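PDB 5JUF: transcriptional regulator, which probably senses a signalling peptide through its TPR domain and activates transcription of competence genes through its helix-turn-helix domain. Local coordinates for residues L130-W135 with Y169-Y174. Residues are numbered along the deposited sequence; the frame is centred on the assembly and turned at random.
Sequences LSFTSW and YFFHLY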
loop_
_atom_site.group_PDB
_atom_site.type_symbol
_atom_site.label_atom_id
_atom_site.label_comp_id
_atom_site.label_asym_id
_atom_site.label_seq_id
_atom_site.Cartn_x
_atom_site.Cartn_y
_atom_site.Cartn_z
ATOM N N LEU A 130 -3.497 10.294 1.699
ATOM C CA LEU A 130 -4.560 10.872 2.520
ATOM C C LEU A 130 -4.650 12.380 2.353
ATOM O O LEU A 130 -5.748 12.945 2.398
ATOM C CB LEU A 130 -4.338 10.538 3.994
ATOM C CG LEU A 130 -4.874 9.214 4.502
ATOM C CD1 LEU A 130 -4.296 8.976 5.879
ATOM C CD2 LEU A 130 -6.395 9.268 4.564
ATOM N N SER A 131 -3.511 13.053 2.203
ATOM C CA SER A 131 -3.527 14.493 1.994
ATOM C C SER A 131 -3.694 14.869 0.531
ATOM O O SER A 131 -3.682 16.060 0.218
ATOM C CB SER A 131 -2.242 15.125 2.536
ATOM O OG SER A 131 -1.123 14.702 1.771
ATOM N N PHE A 132 -3.834 13.888 -0.359
ATOM C CA PHE A 132 -3.917 14.125 -1.803
ATOM C C PHE A 132 -2.770 15.022 -2.268
ATOM O O PHE A 132 -2.952 16.009 -2.984
ATOM C CB PHE A 132 -5.274 14.706 -2.195
ATOM C CG PHE A 132 -5.621 14.496 -3.637
ATOM C CD1 PHE A 132 -5.865 13.219 -4.123
ATOM C CD2 PHE A 132 -5.700 15.572 -4.511
ATOM C CE1 PHE A 132 -6.184 13.017 -5.455
ATOM C CE2 PHE A 132 -6.018 15.382 -5.846
ATOM C CZ PHE A 132 -6.263 14.101 -6.318
ATOM N N THR A 133 -1.574 14.682 -1.812
ATOM C CA THR A 133 -0.361 15.352 -2.230
ATOM C C THR A 133 0.133 14.702 -3.513
ATOM O O THR A 133 0.321 13.485 -3.554
ATOM C CB THR A 133 0.699 15.258 -1.134
ATOM O OG1 THR A 133 0.276 16.045 -0.019
ATOM C CG2 THR A 133 2.042 15.759 -1.640
ATOM N N SER A 134 0.328 15.512 -4.554
ATOM C CA SER A 134 0.822 14.990 -5.825
ATOM C C SER A 134 2.164 14.300 -5.633
ATOM O O SER A 134 3.074 14.846 -5.000
ATOM C CB SER A 134 0.963 16.118 -6.841
ATOM O OG SER A 134 -0.268 16.798 -7.003
ATOM N N TRP A 135 2.296 13.095 -6.190
ATOM C CA TRP A 135 3.573 12.408 -6.082
ATOM C C TRP A 135 4.684 13.189 -6.776
ATOM O O TRP A 135 5.855 13.049 -6.406
ATOM C CB TRP A 135 3.464 10.987 -6.653
ATOM C CG TRP A 135 3.084 10.965 -8.094
ATOM C CD1 TRP A 135 1.820 10.874 -8.609
ATOM C CD2 TRP A 135 3.969 11.047 -9.209
ATOM N NE1 TRP A 135 1.869 10.895 -9.980
ATOM C CE2 TRP A 135 3.177 10.998 -10.374
ATOM C CE3 TRP A 135 5.358 11.161 -9.340
ATOM C CZ2 TRP A 135 3.725 11.062 -11.648
ATOM C CZ3 TRP A 135 5.901 11.219 -10.614
ATOM C CH2 TRP A 135 5.084 11.172 -11.748
ATOM N N TYR A 169 1.292 3.093 -6.380
ATOM C CA TYR A 169 1.273 2.922 -7.833
ATOM C C TYR A 169 -0.098 3.273 -8.417
ATOM O O TYR A 169 -0.195 4.032 -9.391
ATOM C CB TYR A 169 1.679 1.490 -8.180
ATOM C CG TYR A 169 1.248 0.982 -9.552
ATOM C CD1 TYR A 169 1.705 1.582 -10.725
ATOM C CD2 TYR A 169 0.402 -0.113 -9.668
ATOM C CE1 TYR A 169 1.323 1.104 -11.975
ATOM C CE2 TYR A 169 0.015 -0.597 -10.925
ATOM C CZ TYR A 169 0.488 0.023 -12.069
ATOM O OH TYR A 169 0.118 -0.455 -13.306
ATOM N N PHE A 170 -1.177 2.768 -7.813
ATOM C CA PHE A 170 -2.515 3.150 -8.280
ATOM C C PHE A 170 -2.733 4.660 -8.169
ATOM O O PHE A 170 -3.371 5.271 -9.039
ATOM C CB PHE A 170 -3.591 2.393 -7.493
ATOM C CG PHE A 170 -3.579 0.906 -7.716
ATOM C CD1 PHE A 170 -3.138 0.372 -8.919
ATOM C CD2 PHE A 170 -3.997 0.040 -6.717
ATOM C CE1 PHE A 170 -3.122 -0.997 -9.125
ATOM C CE2 PHE A 170 -3.979 -1.333 -6.924
ATOM C CZ PHE A 170 -3.545 -1.847 -8.122
ATOM N N PHE A 171 -2.194 5.276 -7.108
ATOM C CA PHE A 171 -2.229 6.732 -6.950
ATOM C C PHE A 171 -1.554 7.440 -8.126
ATOM O O PHE A 171 -2.027 8.491 -8.576
ATOM C CB PHE A 171 -1.568 7.087 -5.607
ATOM C CG PHE A 171 -1.719 8.536 -5.167
ATOM C CD1 PHE A 171 -2.961 9.047 -4.790
ATOM C CD2 PHE A 171 -0.598 9.351 -5.038
ATOM C CE1 PHE A 171 -3.082 10.359 -4.349
ATOM C CE2 PHE A 171 -0.710 10.666 -4.586
ATOM C CZ PHE A 171 -1.959 11.171 -4.251
ATOM N N HIS A 172 -0.456 6.877 -8.658
ATOM C CA HIS A 172 0.159 7.452 -9.861
ATOM C C HIS A 172 -0.773 7.373 -11.069
ATOM O O HIS A 172 -0.673 8.194 -11.989
ATOM C CB HIS A 172 1.472 6.739 -10.219
ATOM C CG HIS A 172 2.642 7.116 -9.361
ATOM N ND1 HIS A 172 2.693 6.854 -8.009
ATOM C CD2 HIS A 172 3.825 7.694 -9.677
ATOM C CE1 HIS A 172 3.852 7.267 -7.526
ATOM N NE2 HIS A 172 4.557 7.783 -8.517
ATOM N N LEU A 173 -1.663 6.387 -11.101
ATOM C CA LEU A 173 -2.526 6.184 -12.260
ATOM C C LEU A 173 -3.813 6.996 -12.208
ATOM O O LEU A 173 -4.538 7.036 -13.209
ATOM C CB LEU A 173 -2.887 4.702 -12.403
ATOM C CG LEU A 173 -1.740 3.713 -12.601
ATOM C CD1 LEU A 173 -2.318 2.335 -12.921
ATOM C CD2 LEU A 173 -0.783 4.176 -13.684
ATOM N N TYR A 174 -4.106 7.637 -11.078
ATOM C CA TYR A 174 -5.352 8.377 -10.895
ATOM C C TYR A 174 -5.527 9.445 -11.972
ATOM O O TYR A 174 -4.660 10.303 -12.161
ATOM C CB TYR A 174 -5.351 9.011 -9.506
ATOM C CG TYR A 174 -6.598 9.790 -9.166
ATOM C CD1 TYR A 174 -7.713 9.151 -8.651
ATOM C CD2 TYR A 174 -6.653 11.169 -9.348
ATOM C CE1 TYR A 174 -8.851 9.856 -8.331
ATOM C CE2 TYR A 174 -7.790 11.884 -9.030
ATOM C CZ TYR A 174 -8.885 11.219 -8.522
ATOM O OH TYR A 174 -10.024 11.909 -8.202
#
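W135 lies flat against the imidazole of H172: its five-membered ring and the histidine ring have centroids 3.7 Å apart and planes 22° from parallel. H172 CD2 sits over the centre of the indole, 3.4 Å from W135 CE2, while W135 CB rests over the same imidazole face in a CH-pi contact. The tryptophan takes the crowded chi1 position, CG between backbone N and carbonyl carbon (61°), which lays the indole across the histidine. F171 presents its edge to the loop, with the backbone O of T133 in the plane of its ring, 3.2 Å from F171 CE2. Farther out, F132 bridges F171 and Y174: F132 CD1 stands 4.0 Å from F171 CE1, and the CE1-CZ edge of the F132 ring is turned to the face of Y174, CE1 lying over it, in an offset edge-to-face pair with planes at 83°. F132 follows helix 117-130 with positive phi in a Schellman motif, and T133 OG1 donates to S131 OG (2.6 Å), which is itself bonded to E127 O. H172 is fixed at both nitrogens, ND1 by Y168 O and NE2 by E142 OE2, and Y145 also stacks on it. The contact thus joins an interhelical loop of the TPR-family domain to the C-terminal end of helix 160-173. No hydrogen bond crosses it; aromatic packing carries it, and with an acceptor at each nitrogen, one a carboxylate, the imidazole is probably protonated, a cationic ring stacked on the electron-rich indole.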